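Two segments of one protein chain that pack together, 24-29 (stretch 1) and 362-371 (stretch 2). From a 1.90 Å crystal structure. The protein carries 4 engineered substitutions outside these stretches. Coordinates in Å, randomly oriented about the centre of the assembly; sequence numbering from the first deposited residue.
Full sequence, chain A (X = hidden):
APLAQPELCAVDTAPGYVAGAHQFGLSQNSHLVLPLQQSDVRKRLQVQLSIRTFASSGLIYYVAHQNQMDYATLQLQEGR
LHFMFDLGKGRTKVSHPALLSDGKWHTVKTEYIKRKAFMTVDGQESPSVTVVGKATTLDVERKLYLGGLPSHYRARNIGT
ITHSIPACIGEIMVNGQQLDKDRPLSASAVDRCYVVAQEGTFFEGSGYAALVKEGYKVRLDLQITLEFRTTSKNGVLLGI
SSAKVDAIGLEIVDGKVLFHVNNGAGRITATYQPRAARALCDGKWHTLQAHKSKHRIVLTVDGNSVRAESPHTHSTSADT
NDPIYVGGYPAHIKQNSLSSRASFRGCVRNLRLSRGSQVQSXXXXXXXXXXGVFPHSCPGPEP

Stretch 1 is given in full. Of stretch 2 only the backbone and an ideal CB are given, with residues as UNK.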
ATOM      1  N   PHE A  24       7.302  -6.335  -1.586  1.00 15.49           N
ATOM      2  CA  PHE A  24       6.286  -6.880  -0.697  1.00 15.79           C
ATOM      3  C   PHE A  24       5.181  -5.840  -0.488  1.00 15.31           C
ATOM      4  O   PHE A  24       5.214  -4.758  -1.075  1.00 13.23           O
ATOM      5  CB  PHE A  24       6.910  -7.280   0.648  1.00 13.47           C
ATOM      6  CG  PHE A  24       7.974  -8.335   0.529  1.00 13.10           C
ATOM      7  CD1 PHE A  24       9.299  -7.981   0.291  1.00 13.82           C
ATOM      8  CD2 PHE A  24       7.645  -9.688   0.626  1.00 11.96           C
ATOM      9  CE1 PHE A  24      10.290  -8.962   0.149  1.00 13.94           C
ATOM     10  CE2 PHE A  24       8.620 -10.673   0.487  1.00 15.55           C
ATOM     11  CZ  PHE A  24       9.948 -10.307   0.246  1.00 14.18           C
ATOM     12  N   GLY A  25       4.197  -6.173   0.339  1.00 14.45           N
ATOM     13  CA  GLY A  25       3.113  -5.239   0.590  1.00 15.07           C
ATOM     14  C   GLY A  25       2.032  -5.159  -0.482  1.00 15.43           C
ATOM     15  O   GLY A  25       1.129  -4.332  -0.373  1.00 15.91           O
ATOM     16  N   LEU A  26       2.106  -5.993  -1.517  1.00 13.11           N
ATOM     17  CA  LEU A  26       1.080  -5.967  -2.565  1.00 15.18           C
ATOM     18  C   LEU A  26      -0.251  -6.426  -1.958  1.00 19.94           C
ATOM     19  O   LEU A  26      -1.321  -5.962  -2.356  1.00 18.65           O
ATOM     20  CB  LEU A  26       1.486  -6.864  -3.736  1.00 20.05           C
ATOM     21  CG  LEU A  26       2.707  -6.351  -4.509  1.00 20.41           C
ATOM     22  CD1 LEU A  26       3.188  -7.438  -5.443  1.00 27.33           C
ATOM     23  CD2 LEU A  26       2.352  -5.080  -5.292  1.00 13.58           C
ATOM     24  N   SER A  27      -0.175  -7.351  -1.006  1.00 17.93           N
ATOM     25  CA  SER A  27      -1.354  -7.816  -0.283  1.00 18.17           C
ATOM     26  C   SER A  27      -0.917  -7.742   1.178  1.00 17.78           C
ATOM     27  O   SER A  27       0.271  -7.573   1.460  1.00 15.99           O
ATOM     28  CB  SER A  27      -1.716  -9.258  -0.650  1.00 17.06           C
ATOM     29  OG  SER A  27      -0.950 -10.181   0.097  1.00 26.36           O
ATOM     30  N   GLN A  28      -1.858  -7.851   2.108  1.00 15.96           N
ATOM     31  CA  GLN A  28      -1.501  -7.793   3.523  1.00 18.30           C
ATOM     32  C   GLN A  28      -0.676  -9.018   3.929  1.00 16.02           C
ATOM     33  O   GLN A  28      -0.060  -9.033   5.001  1.00 17.98           O
ATOM     34  CB  GLN A  28      -2.764  -7.697   4.396  1.00 19.99           C
ATOM     35  CG  GLN A  28      -3.540  -6.395   4.223  1.00 30.07           C
ATOM     36  CD  GLN A  28      -3.572  -5.539   5.486  1.00 38.25           C
ATOM     37  OE1 GLN A  28      -4.174  -5.916   6.496  1.00 40.03           O
ATOM     38  NE2 GLN A  28      -2.925  -4.379   5.431  1.00 34.21           N
ATOM     39  N   ASN A  29      -0.649 -10.037   3.076  1.00 13.73           N
ATOM     40  CA  ASN A  29       0.116 -11.249   3.389  1.00 15.15           C
ATOM     41  C   ASN A  29       1.207 -11.638   2.391  1.00 15.00           C
ATOM     42  O   ASN A  29       1.547 -12.814   2.253  1.00 15.04           O
ATOM     43  CB  ASN A  29      -0.834 -12.428   3.603  1.00 17.67           C
ATOM     44  CG  ASN A  29      -1.717 -12.242   4.824  1.00 24.03           C
ATOM     45  OD1 ASN A  29      -1.258 -12.338   5.970  1.00 26.70           O
ATOM     46  ND2 ASN A  29      -2.982 -11.949   4.587  1.00 18.33           N
ATOM     47  N   UNK A 362      -7.687   4.823   2.764  1.00 29.66           N
ATOM     48  CA  UNK A 362      -7.876   3.487   2.219  1.00 28.69           C
ATOM     49  C   UNK A 362      -6.565   2.839   1.798  1.00 26.99           C
ATOM     50  O   UNK A 362      -5.813   3.399   1.007  1.00 30.97           O
ATOM     51  CB  UNK A 362      -8.831   3.542   1.025  1.00 28.69           C
ATOM     52  N   UNK A 363      -6.312   1.648   2.322  1.00 23.31           N
ATOM     53  CA  UNK A 363      -5.101   0.902   2.014  1.00 21.06           C
ATOM     54  C   UNK A 363      -5.444  -0.153   0.972  1.00 18.59           C
ATOM     55  O   UNK A 363      -6.061  -1.165   1.281  1.00 17.31           O
ATOM     56  CB  UNK A 363      -4.504   0.265   3.270  1.00 21.06           C
ATOM     57  N   UNK A 364      -5.036   0.089  -0.266  1.00 19.54           N
ATOM     58  CA  UNK A 364      -5.326  -0.837  -1.360  1.00 19.61           C
ATOM     59  C   UNK A 364      -4.748  -2.246  -1.179  1.00 18.77           C
ATOM     60  O   UNK A 364      -5.176  -3.180  -1.856  1.00 19.44           O
ATOM     61  CB  UNK A 364      -4.792  -0.246  -2.667  1.00 19.61           C
ATOM     62  N   UNK A 365      -3.783  -2.417  -0.277  1.00 20.42           N
ATOM     63  CA  UNK A 365      -3.225  -3.751  -0.066  1.00 19.12           C
ATOM     64  C   UNK A 365      -4.245  -4.660   0.632  1.00 20.72           C
ATOM     65  O   UNK A 365      -4.062  -5.879   0.700  1.00 17.83           O
ATOM     66  CB  UNK A 365      -1.938  -3.666   0.757  1.00 19.12           C
ATOM     67  N   UNK A 366      -5.328  -4.062   1.126  1.00 20.92           N
ATOM     68  CA  UNK A 366      -6.376  -4.802   1.834  1.00 24.67           C
ATOM     69  C   UNK A 366      -7.546  -5.199   0.938  1.00 24.84           C
ATOM     70  O   UNK A 366      -8.543  -5.730   1.422  1.00 26.27           O
ATOM     71  CB  UNK A 366      -6.898  -3.964   3.003  1.00 24.67           C
ATOM     72  N   UNK A 367      -7.438  -4.924  -0.356  1.00 24.51           N
ATOM     73  CA  UNK A 367      -8.507  -5.260  -1.294  1.00 24.95           C
ATOM     74  C   UNK A 367      -8.860  -6.743  -1.210  1.00 25.14           C
ATOM     75  O   UNK A 367      -7.974  -7.583  -1.072  1.00 24.93           O
ATOM     76  CB  UNK A 367      -8.098  -4.895  -2.722  1.00 24.95           C
ATOM     77  N   UNK A 368     -10.149  -7.070  -1.286  1.00 25.78           N
ATOM     78  CA  UNK A 368     -10.567  -8.467  -1.227  1.00 24.11           C
ATOM     79  C   UNK A 368     -10.608  -9.086  -2.626  1.00 25.93           C
ATOM     80  O   UNK A 368     -10.650 -10.306  -2.777  1.00 25.73           O
ATOM     81  CB  UNK A 368     -11.938  -8.583  -0.557  1.00 24.11           C
ATOM     82  N   UNK A 369     -10.578  -8.229  -3.642  1.00 24.22           N
ATOM     83  CA  UNK A 369     -10.587  -8.646  -5.043  1.00 26.77           C
ATOM     84  C   UNK A 369      -9.704  -7.622  -5.753  1.00 27.24           C
ATOM     85  O   UNK A 369      -9.993  -6.424  -5.739  1.00 27.89           O
ATOM     86  CB  UNK A 369     -11.998  -8.708  -5.631  1.00 26.77           C
ATOM     87  N   UNK A 370      -8.626  -8.107  -6.358  1.00 25.02           N
ATOM     88  CA  UNK A 370      -7.638  -7.262  -7.016  1.00 25.61           C
ATOM     89  C   UNK A 370      -7.242  -7.835  -8.376  1.00 26.36           C
ATOM     90  O   UNK A 370      -6.887  -9.010  -8.478  1.00 27.53           O
ATOM     91  CB  UNK A 370      -6.401  -7.103  -6.129  1.00 25.61           C
ATOM     92  N   UNK A 371      -7.290  -7.001  -9.411  1.00 22.78           N
ATOM     93  CA  UNK A 371      -6.931  -7.421 -10.766  1.00 26.98           C
ATOM     94  C   UNK A 371      -6.177  -6.300 -11.486  1.00 24.16           C
ATOM     95  O   UNK A 371      -6.696  -5.194 -11.629  1.00 24.77           O
ATOM     96  CB  UNK A 371      -8.181  -7.816 -11.556  1.00 26.98           C
TER

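Position 362 lies beyond the reach of stretch 1: no atom of that segment comes within 5.5 Å of its ideal CB. The extended backbone (phi/psi -86/126) excludes little, so almost any residue would suit, and the choice is left to the surroundings. The deposited residue is Leu 362, which makes no contact here.

At 363, CA-to-CB points toward stretch 1, and the ideal CB stands 5.4 Å from Gln 28 NE2. An amide nitrogen at that range favours a short acceptor such as Asp or Asn, although Ser or Thr could also be accommodated. The next turn adds a second argument, because the backbone folds into a 3-10 segment at 364-366 and a short acceptor just ahead of it can accept from the NH at 365. The residue is Asp 363. With chi1 in t, its carboxylate places OD2 3.4 Å from Gln 28 NE2, while OD1 turns back to its own chain.

Position 364 opens the 3-10 segment with its CA-to-CB bond sideways and nothing of stretch 1 nearby. Stretch 1 therefore sets no preference. Leu 364 occupies it, and the end of its side chain leads away.

Position 365 is the centre of the contact. Its CA lies 4.5 Å from the CA of Ser 27, and CA-to-CB points toward stretch 1, where the ideal CB is 3.3 Å from Gly 25 O and 3.9 Å from Leu 26 O. With backbone so close, a small residue is expected: Ala, Ser or perhaps Cys. Ser 365 meets the requirement. Its chi1 of 64° (p) sends OG back to Asp 363 OD1, to which it donates a hydrogen bond of 2.7 Å; Ser 365 N donates to the same Asp 363 OD1 at 3.1 Å, so one carboxylate oxygen, Asp 363 OD1, accepts from both the backbone N and the hydroxyl of Ser 365. Main chain contributes as well: Ser 27 CA makes a CA-H...O contact of 3.5 Å with Ser 365 O, and a water accepts from Gln 28 N (2.8 Å to its O) and donates to Ser 365 O (3.2 Å from its O).

At 366 CA-to-CB points sideways, and the ideal CB lies 4.3 Å from Gln 28 CG. A long chain with an aliphatic stem, such as Lys, Arg, Gln or Met, could set its stem against the glutamine. Arg 366 does this with the start of its chain: its CG comes 3.4 Å from Gln 28 NE2, and Gln 28 OE1 sits obliquely to the guanidinium.

Positions 367, 368 and 369 have no stretch 1 atom within 5.5 Å of their ideal CBs and are not restricted by it. They are Ala 367, Phe 368 and Asp 369; none touches stretch 1.

At 370, in extended backbone, CA-to-CB again points toward stretch 1, but across a gap that a medium or large aliphatic residue could span, Leu, Ile or Met for example. Leu 370 reaches over, its CD2 4.3 Å from Leu 26 O.

Position 371, where the chain turns a corner, is out of reach. Gln 371 instead donates from NE2 to Asp 369 OD1 (3.2 Å).

Stretch 2 362-371: LDLSRAFDLQ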
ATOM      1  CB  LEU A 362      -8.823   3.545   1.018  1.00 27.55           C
ATOM      2  CG  LEU A 362     -10.128   4.322   1.212  1.00 32.27           C
ATOM      3  CD1 LEU A 362     -10.940   4.248  -0.071  1.00 34.37           C
ATOM      4  CD2 LEU A 362     -10.919   3.753   2.384  1.00 33.11           C
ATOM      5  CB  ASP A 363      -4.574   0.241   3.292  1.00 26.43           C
ATOM      6  CG  ASP A 363      -3.315  -0.577   3.062  1.00 27.62           C
ATOM      7  OD1 ASP A 363      -2.774  -0.569   1.938  1.00 25.96           O
ATOM      8  OD2 ASP A 363      -2.868  -1.231   4.027  1.00 28.30           O
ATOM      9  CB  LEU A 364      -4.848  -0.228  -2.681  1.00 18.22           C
ATOM     10  CG  LEU A 364      -5.550   1.081  -3.070  1.00 21.26           C
ATOM     11  CD1 LEU A 364      -4.875   1.697  -4.276  1.00 18.91           C
ATOM     12  CD2 LEU A 364      -7.015   0.812  -3.369  1.00 25.56           C
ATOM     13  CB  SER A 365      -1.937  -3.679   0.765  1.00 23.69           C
ATOM     14  OG  SER A 365      -2.192  -3.186   2.067  1.00 33.46           O
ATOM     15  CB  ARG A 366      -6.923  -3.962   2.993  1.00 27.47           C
ATOM     16  CG  ARG A 366      -5.875  -3.463   3.970  1.00 35.26           C
ATOM     17  CD  ARG A 366      -6.510  -2.546   5.002  1.00 42.04           C
ATOM     18  NE  ARG A 366      -7.561  -3.226   5.751  1.00 50.80           N
ATOM     19  CZ  ARG A 366      -8.444  -2.611   6.532  1.00 55.28           C
ATOM     20  NH1 ARG A 366      -8.411  -1.291   6.670  1.00 56.56           N
ATOM     21  NH2 ARG A 366      -9.363  -3.317   7.177  1.00 58.60           N
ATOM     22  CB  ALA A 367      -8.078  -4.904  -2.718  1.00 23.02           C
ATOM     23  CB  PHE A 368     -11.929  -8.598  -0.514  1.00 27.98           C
ATOM     24  CG  PHE A 368     -13.078  -7.901  -1.212  1.00 25.88           C
ATOM     25  CD1 PHE A 368     -13.778  -8.536  -2.236  1.00 26.28           C
ATOM     26  CD2 PHE A 368     -13.487  -6.629  -0.811  1.00 21.09           C
ATOM     27  CE1 PHE A 368     -14.873  -7.916  -2.850  1.00 25.76           C
ATOM     28  CE2 PHE A 368     -14.575  -6.003  -1.415  1.00 24.66           C
ATOM     29  CZ  PHE A 368     -15.273  -6.649  -2.437  1.00 26.34           C
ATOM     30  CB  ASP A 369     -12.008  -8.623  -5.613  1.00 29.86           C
ATOM     31  CG  ASP A 369     -12.095  -9.248  -6.996  1.00 29.42           C
ATOM     32  OD1 ASP A 369     -11.074  -9.779  -7.486  1.00 31.74           O
ATOM     33  OD2 ASP A 369     -13.187  -9.214  -7.594  1.00 30.52           O
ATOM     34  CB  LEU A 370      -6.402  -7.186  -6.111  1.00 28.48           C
ATOM     35  CG  LEU A 370      -5.224  -6.253  -6.387  1.00 31.56           C
ATOM     36  CD1 LEU A 370      -5.581  -4.842  -5.945  1.00 31.78           C
ATOM     37  CD2 LEU A 370      -4.004  -6.737  -5.609  1.00 33.59           C
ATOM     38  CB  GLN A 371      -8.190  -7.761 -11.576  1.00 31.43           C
ATOM     39  CG  GLN A 371      -9.167  -8.720 -10.903  1.00 38.16           C
ATOM     40  CD  GLN A 371      -8.584 -10.101 -10.676  1.00 45.39           C
ATOM     41  OE1 GLN A 371      -7.971 -10.686 -11.573  1.00 48.18           O
ATOM     42  NE2 GLN A 371      -8.786 -10.639  -9.476  1.00 47.74           N
TER
HETATM   43  O   HOH W   1      -4.512  -8.775   1.938  1.00 28.21           O
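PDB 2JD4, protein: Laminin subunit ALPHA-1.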